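Long-range contact in uncharacterized bacterial lipoprotein (Bacteroides thetaiotaomicron VPI-5482, PDB 3GF6), which is a bacterial lipoprotein of unknown function whose all-beta domain probably belongs to the C1q/TNF superfamily: residues K111-L123 against R206-Q220. Residues are numbered along the deposited sequence; the frame is centred on the assembly and turned at random. Where two conformers were deposited one is given.
Sequences KYAVKLRLKGELL and RLRIDKESYFELYEQ. With EDO (1,2-ethanediol), chain F; EDO (1,2-ethanediol), chain G; EDO (1,2-ethanediol), chain C.
Residues 111-123 pair antiparallel with both parts of the broken strand 203-219, through backbone hydrogen bonds such as Tyr218 N to Ala113 O and Leu123 N to Arg206 O. Between Arg117 and Gly120 the register slips by two residues, where the type I turn Asp210 to Ser213 interrupts strand 203-219. The serine hydroxyl bridges the break: Ser213 OG accepts from Lys119 N (2.9 Å) and gives its own proton to Asp210 O, while Asp210 N reaches Lys119 O (2.8 Å). Gly120, opposite Ile209, has phi/psi of 161°/-159°, and a CB there would clash with Arg208 O.

Charged side chains line one face here. Arg208 bends at chi3 (62°), turning its guanidinium back over Glu121, whose CB lies against one face. Arg208 NH2 meets the anti lone pair of Glu121 OE1 at 3.0 Å, tilted from the guanidinium plane; Arg208 NE takes the syn lone pair of Asp210 OD1 at 2.8 Å, nearly in that plane. In one of its two conformers, Lys119 also makes a salt bridge from NZ to Asp210 OD2, doubtful and weak as a hydrogen bond. A leucine in place of Arg208 would probably leave the Glu121 and Asp210 carboxylates without the cation joining them. Farther along, the Tyr214 ring lies over the Leu116-Arg117 peptide, its CE2 3.7 Å from Arg117 CB; the Arg117 guanidinium covers Glu212 CB and pairs with Asp175.

The opposite face is mainly apolar. Leu217 CD1 fits between Val114 CG2 (3.6 Å) and the Tyr112 ring, and Leu116 CD2 meets the Phe215 ring at its edge.

Strand 112-123 lies between strands 203-219 and 171-183 in one antiparallel sheet; from this mainly apolar face Leu116, Leu118 and Leu122 pack onto strand 187-198 of the other sheet.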
loop_
_atom_site.group_PDB
_atom_site.type_symbol
_atom_site.label_atom_id
_atom_site.label_comp_id
_atom_site.label_asym_id
_atom_site.label_seq_id
_atom_site.Cartn_x
_atom_site.Cartn_y
_atom_site.Cartn_z
ATOM N N LYS A 111 -18.662 -2.877 11.977
ATOM C CA LYS A 111 -18.495 -1.772 11.039
ATOM C C LYS A 111 -17.224 -1.041 11.439
ATOM O O LYS A 111 -16.994 -0.789 12.637
ATOM C CB LYS A 111 -19.696 -0.813 11.105
ATOM C CG LYS A 111 -21.006 -1.376 10.511
ATOM C CD LYS A 111 -20.857 -1.670 9.007
ATOM C CE LYS A 111 -22.158 -2.185 8.367
ATOM N NZ LYS A 111 -22.631 -3.515 8.876
ATOM N N TYR A 112 -16.415 -0.682 10.453
ATOM C CA TYR A 112 -15.084 -0.178 10.710
ATOM C C TYR A 112 -14.851 1.215 10.148
ATOM O O TYR A 112 -15.405 1.579 9.106
ATOM C CB TYR A 112 -14.041 -1.119 10.108
ATOM C CG TYR A 112 -13.917 -2.474 10.745
ATOM C CD1 TYR A 112 -13.221 -2.634 11.933
ATOM C CD2 TYR A 112 -14.503 -3.611 10.157
ATOM C CE1 TYR A 112 -13.067 -3.905 12.529
ATOM C CE2 TYR A 112 -14.355 -4.880 10.709
ATOM C CZ TYR A 112 -13.635 -5.020 11.923
ATOM O OH TYR A 112 -13.480 -6.249 12.515
ATOM N N ALA A 113 -13.987 1.981 10.834
ATOM C CA ALA A 113 -13.524 3.273 10.344
ATOM C C ALA A 113 -12.015 3.251 10.352
ATOM O O ALA A 113 -11.408 2.659 11.250
ATOM C CB ALA A 113 -14.053 4.423 11.234
ATOM N N VAL A 114 -11.405 3.891 9.356
ATOM C CA VAL A 114 -9.961 3.939 9.198
ATOM C C VAL A 114 -9.505 5.393 9.144
ATOM O O VAL A 114 -10.107 6.220 8.461
ATOM C CB VAL A 114 -9.495 3.184 7.889
ATOM C CG1 VAL A 114 -8.025 3.429 7.560
ATOM C CG2 VAL A 114 -9.734 1.671 8.036
ATOM N N LYS A 115 -8.404 5.679 9.835
ATOM C CA LYS A 115 -7.709 6.961 9.725
ATOM C C LYS A 115 -6.268 6.634 9.465
ATOM O O LYS A 115 -5.660 5.842 10.226
ATOM C CB LYS A 115 -7.812 7.760 11.036
ATOM C CG LYS A 115 -9.291 8.035 11.465
ATOM C CD LYS A 115 -9.376 8.802 12.760
ATOM C CE LYS A 115 -10.813 9.175 13.113
ATOM N NZ LYS A 115 -11.350 10.231 12.239
ATOM N N LEU A 116 -5.738 7.174 8.373
ATOM C CA LEU A 116 -4.355 6.911 8.045
ATOM C C LEU A 116 -3.681 8.087 7.399
ATOM O O LEU A 116 -4.336 8.978 6.838
ATOM C CB LEU A 116 -4.214 5.647 7.175
ATOM C CG LEU A 116 -4.760 5.635 5.738
ATOM C CD1 LEU A 116 -3.813 6.362 4.758
ATOM C CD2 LEU A 116 -5.001 4.197 5.271
ATOM N N ARG A 117 -2.361 8.112 7.510
ATOM C CA ARG A 117 -1.523 9.020 6.720
ATOM C C ARG A 117 -0.368 8.192 6.178
ATOM O O ARG A 117 0.210 7.413 6.910
ATOM C CB ARG A 117 -1.006 10.199 7.546
ATOM C CG ARG A 117 -0.171 11.203 6.745
ATOM C CD ARG A 117 0.057 12.457 7.611
ATOM N NE ARG A 117 0.857 13.463 6.933
ATOM C CZ ARG A 117 1.351 14.532 7.545
ATOM N NH1 ARG A 117 1.119 14.715 8.844
ATOM N NH2 ARG A 117 2.084 15.403 6.869
ATOM N N LEU A 118 -0.075 8.333 4.884
ATOM C CA LEU A 118 1.058 7.686 4.245
ATOM C C LEU A 118 1.891 8.779 3.619
ATOM O O LEU A 118 1.426 9.465 2.666
ATOM C CB LEU A 118 0.589 6.678 3.173
ATOM C CG LEU A 118 1.713 6.063 2.338
ATOM C CD1 LEU A 118 2.561 5.223 3.265
ATOM C CD2 LEU A 118 1.177 5.193 1.155
ATOM N N LYS A 119 3.086 9.008 4.202
ATOM C CA LYS A 119 3.965 10.087 3.781
ATOM C C LYS A 119 5.337 9.500 3.585
ATOM O O LYS A 119 5.791 8.733 4.414
ATOM C CB LYS A 119 4.001 11.219 4.839
ATOM C CG LYS A 119 4.964 12.374 4.524
ATOM C CD LYS A 119 4.828 13.495 5.561
ATOM C CE LYS A 119 5.899 14.579 5.445
ATOM N NZ LYS A 119 6.392 14.743 4.056
ATOM N N GLY A 120 5.982 9.863 2.492
ATOM C CA GLY A 120 7.281 9.293 2.157
ATOM C C GLY A 120 7.682 9.445 0.712
ATOM O O GLY A 120 7.207 10.325 0.029
ATOM N N GLU A 121 8.606 8.602 0.265
ATOM C CA GLU A 121 9.125 8.713 -1.101
ATOM C C GLU A 121 9.605 7.393 -1.649
ATOM O O GLU A 121 10.300 6.640 -0.970
ATOM C CB GLU A 121 10.242 9.763 -1.187
ATOM C CG GLU A 121 10.679 10.066 -2.603
ATOM C CD GLU A 121 11.832 11.040 -2.674
ATOM O OE1 GLU A 121 12.225 11.590 -1.628
ATOM O OE2 GLU A 121 12.362 11.244 -3.785
ATOM N N LEU A 122 9.192 7.102 -2.885
ATOM C CA LEU A 122 9.731 5.998 -3.666
ATOM C C LEU A 122 10.837 6.545 -4.559
ATOM O O LEU A 122 10.645 7.539 -5.245
ATOM C CB LEU A 122 8.635 5.372 -4.536
ATOM C CG LEU A 122 9.030 4.218 -5.467
ATOM C CD1 LEU A 122 9.497 2.965 -4.722
ATOM C CD2 LEU A 122 7.843 3.901 -6.388
ATOM N N LEU A 123 11.996 5.891 -4.508
ATOM C CA LEU A 123 13.132 6.207 -5.386
ATOM C C LEU A 123 13.725 4.974 -6.048
ATOM O O LEU A 123 14.221 4.071 -5.339
ATOM C CB LEU A 123 14.287 6.880 -4.603
ATOM C CG LEU A 123 13.949 8.068 -3.718
ATOM C CD1 LEU A 123 13.519 7.565 -2.325
ATOM C CD2 LEU A 123 15.163 9.089 -3.625
ATOM N N ARG A 206 14.435 2.087 -3.202
ATOM C CA ARG A 206 14.316 2.656 -1.856
ATOM C C ARG A 206 12.935 3.221 -1.636
ATOM O O ARG A 206 12.349 3.805 -2.549
ATOM C CB ARG A 206 15.403 3.714 -1.629
ATOM C CG ARG A 206 16.744 3.083 -1.291
ATOM C CD ARG A 206 17.797 4.060 -0.954
ATOM N NE ARG A 206 18.044 4.958 -2.055
ATOM C CZ ARG A 206 18.701 6.111 -1.963
ATOM N NH1 ARG A 206 19.205 6.538 -0.803
ATOM N NH2 ARG A 206 18.840 6.854 -3.053
ATOM N N LEU A 207 12.377 2.988 -0.446
ATOM C CA LEU A 207 11.103 3.548 -0.082
ATOM C C LEU A 207 11.297 4.148 1.300
ATOM O O LEU A 207 11.432 3.396 2.288
ATOM C CB LEU A 207 9.963 2.507 -0.069
ATOM C CG LEU A 207 8.553 3.049 0.264
ATOM C CD1 LEU A 207 8.093 3.941 -0.928
ATOM C CD2 LEU A 207 7.536 1.965 0.550
ATOM N N ARG A 208 11.295 5.477 1.368
ATOM C CA ARG A 208 11.254 6.182 2.675
ATOM C C ARG A 208 9.835 6.299 3.190
ATOM O O ARG A 208 8.933 6.731 2.469
ATOM C CB ARG A 208 11.902 7.548 2.600
ATOM C CG ARG A 208 11.977 8.234 3.973
ATOM C CD ARG A 208 12.625 9.587 3.921
ATOM N NE ARG A 208 11.901 10.543 3.100
ATOM C CZ ARG A 208 12.261 10.959 1.879
ATOM N NH1 ARG A 208 13.353 10.493 1.273
ATOM N NH2 ARG A 208 11.505 11.857 1.253
ATOM N N ILE A 209 9.615 5.871 4.439
ATOM C CA ILE A 209 8.339 6.070 5.123
ATOM C C ILE A 209 8.662 7.116 6.197
ATOM O O ILE A 209 9.516 6.880 7.093
ATOM C CB ILE A 209 7.806 4.791 5.769
ATOM C CG1 ILE A 209 7.511 3.741 4.689
ATOM C CG2 ILE A 209 6.589 5.097 6.689
ATOM C CD1 ILE A 209 6.368 4.134 3.664
ATOM N N ASP A 210 8.024 8.279 6.053
ATOM C CA ASP A 210 8.270 9.406 6.953
ATOM C C ASP A 210 7.579 9.139 8.279
ATOM O O ASP A 210 6.543 8.444 8.369
ATOM C CB ASP A 210 7.797 10.737 6.372
ATOM C CG ASP A 210 8.691 11.256 5.230
ATOM O OD1 ASP A 210 9.663 10.621 4.842
ATOM O OD2 ASP A 210 8.386 12.326 4.691
ATOM N N LYS A 211 8.124 9.760 9.306
ATOM C CA LYS A 211 7.668 9.558 10.684
ATOM C C LYS A 211 6.202 9.938 10.912
ATOM O O LYS A 211 5.596 9.441 11.835
ATOM C CB LYS A 211 8.589 10.304 11.656
ATOM C CG LYS A 211 8.326 11.755 11.828
ATOM C CD LYS A 211 9.392 12.413 12.726
ATOM C CE LYS A 211 10.268 13.379 11.962
ATOM N NZ LYS A 211 9.486 14.534 11.402
ATOM N N GLU A 212 5.637 10.809 10.065
ATOM C CA GLU A 212 4.243 11.214 10.167
ATOM C C GLU A 212 3.260 10.098 9.768
ATOM O O GLU A 212 2.087 10.195 10.056
ATOM C CB GLU A 212 3.956 12.428 9.276
ATOM C CG GLU A 212 4.609 13.741 9.717
ATOM C CD GLU A 212 6.070 13.897 9.348
ATOM O OE1 GLU A 212 6.691 13.074 8.638
ATOM O OE2 GLU A 212 6.624 14.884 9.821
ATOM N N SER A 213 3.730 9.044 9.101
ATOM C CA SER A 213 2.853 7.988 8.645
ATOM C C SER A 213 2.279 7.245 9.847
ATOM O O SER A 213 2.976 6.999 10.833
ATOM C CB SER A 213 3.577 7.031 7.712
ATOM O OG SER A 213 4.141 7.686 6.588
ATOM N N TYR A 214 0.992 6.924 9.762
ATOM C CA TYR A 214 0.295 6.157 10.797
ATOM C C TYR A 214 -0.940 5.484 10.225
ATOM O O TYR A 214 -1.445 5.866 9.166
ATOM C CB TYR A 214 -0.133 7.043 11.984
ATOM C CG TYR A 214 -1.325 7.918 11.727
ATOM C CD1 TYR A 214 -2.613 7.459 11.995
ATOM C CD2 TYR A 214 -1.167 9.195 11.211
ATOM C CE1 TYR A 214 -3.733 8.249 11.753
ATOM C CE2 TYR A 214 -2.255 10.020 10.977
ATOM C CZ TYR A 214 -3.544 9.529 11.230
ATOM O OH TYR A 214 -4.610 10.331 11.039
ATOM N N PHE A 215 -1.448 4.521 10.977
ATOM C CA PHE A 215 -2.618 3.765 10.587
ATOM C C PHE A 215 -3.425 3.472 11.818
ATOM O O PHE A 215 -2.878 2.968 12.780
ATOM C CB PHE A 215 -2.171 2.446 9.946
ATOM C CG PHE A 215 -3.301 1.543 9.613
ATOM C CD1 PHE A 215 -3.967 1.683 8.402
ATOM C CD2 PHE A 215 -3.781 0.622 10.537
ATOM C CE1 PHE A 215 -5.057 0.863 8.107
ATOM C CE2 PHE A 215 -4.879 -0.176 10.257
ATOM C CZ PHE A 215 -5.508 -0.067 9.047
ATOM N N GLU A 216 -4.735 3.757 11.780
ATOM C CA GLU A 216 -5.674 3.479 12.870
ATOM C C GLU A 216 -6.916 2.812 12.334
ATOM O O GLU A 216 -7.412 3.203 11.276
ATOM C CB GLU A 216 -6.125 4.746 13.593
ATOM C CG GLU A 216 -4.995 5.471 14.243
ATOM C CD GLU A 216 -5.395 6.783 14.900
ATOM O OE1 GLU A 216 -6.541 7.235 14.767
ATOM O OE2 GLU A 216 -4.530 7.358 15.574
ATOM N N LEU A 217 -7.424 1.848 13.094
ATOM C CA LEU A 217 -8.642 1.119 12.768
ATOM C C LEU A 217 -9.573 1.085 14.000
ATOM O O LEU A 217 -9.164 0.659 15.086
ATOM C CB LEU A 217 -8.329 -0.313 12.340
ATOM C CG LEU A 217 -9.516 -1.198 11.933
ATOM C CD1 LEU A 217 -10.289 -0.641 10.714
ATOM C CD2 LEU A 217 -9.004 -2.629 11.633
ATOM N N TYR A 218 -10.800 1.539 13.796
ATOM C CA TYR A 218 -11.835 1.559 14.807
ATOM C C TYR A 218 -12.957 0.594 14.456
ATOM O O TYR A 218 -13.341 0.487 13.289
ATOM C CB TYR A 218 -12.432 2.976 14.931
ATOM C CG TYR A 218 -11.420 3.993 15.372
ATOM C CD1 TYR A 218 -10.583 4.630 14.448
ATOM C CD2 TYR A 218 -11.245 4.278 16.735
ATOM C CE1 TYR A 218 -9.612 5.549 14.872
ATOM C CE2 TYR A 218 -10.287 5.191 17.155
ATOM C CZ TYR A 218 -9.478 5.813 16.220
ATOM O OH TYR A 218 -8.547 6.717 16.634
ATOM N N GLU A 219 -13.493 -0.079 15.476
ATOM C CA GLU A 219 -14.797 -0.693 15.401
ATOM C C GLU A 219 -15.804 0.385 15.832
ATOM O O GLU A 219 -15.645 0.975 16.889
ATOM C CB GLU A 219 -14.921 -1.885 16.332
ATOM C CG GLU A 219 -14.181 -3.112 15.941
ATOM C CD GLU A 219 -14.422 -4.285 16.902
ATOM O OE1 GLU A 219 -15.286 -4.177 17.804
ATOM O OE2 GLU A 219 -13.695 -5.296 16.787
ATOM N N GLN A 220 -16.793 0.679 14.996
ATOM C CA GLN A 220 -17.798 1.703 15.314
ATOM C C GLN A 220 -18.882 1.200 16.256
ATOM O O GLN A 220 -19.381 0.096 16.079
ATOM C CB GLN A 220 -18.466 2.212 14.031
ATOM C CG GLN A 220 -17.511 2.871 13.104
ATOM C CD GLN A 220 -18.109 3.270 11.758
ATOM O OE1 GLN A 220 -17.420 3.207 10.760
ATOM N NE2 GLN A 220 -19.355 3.738 11.745
HETATM C C1 EDO F . 16.839 8.961 0.091
HETATM O O1 EDO F . 16.110 10.186 -0.121
HETATM C C2 EDO F . 15.985 8.012 0.920
HETATM O O2 EDO F . 15.416 8.694 2.055
HETATM C C1 EDO G . -6.478 10.778 8.468
HETATM O O1 EDO G . -5.119 11.227 8.420
HETATM C C2 EDO G . -7.350 12.011 8.717
HETATM O O2 EDO G . -7.835 11.996 10.059
HETATM C C1 EDO C . -1.382 14.600 10.810
HETATM O O1 EDO C . -0.710 13.372 10.911
HETATM C C2 EDO C . -2.398 14.604 11.902
HETATM O O2 EDO C . -1.618 14.912 13.030
HETATM O O HOH W 1 -19.239 -2.267 14.839
HETATM O O HOH W 2 -12.249 -6.213 15.001
HETATM O O HOH W 3 14.653 12.483 -0.578
HETATM O O HOH W 4 17.065 4.161 -4.884
#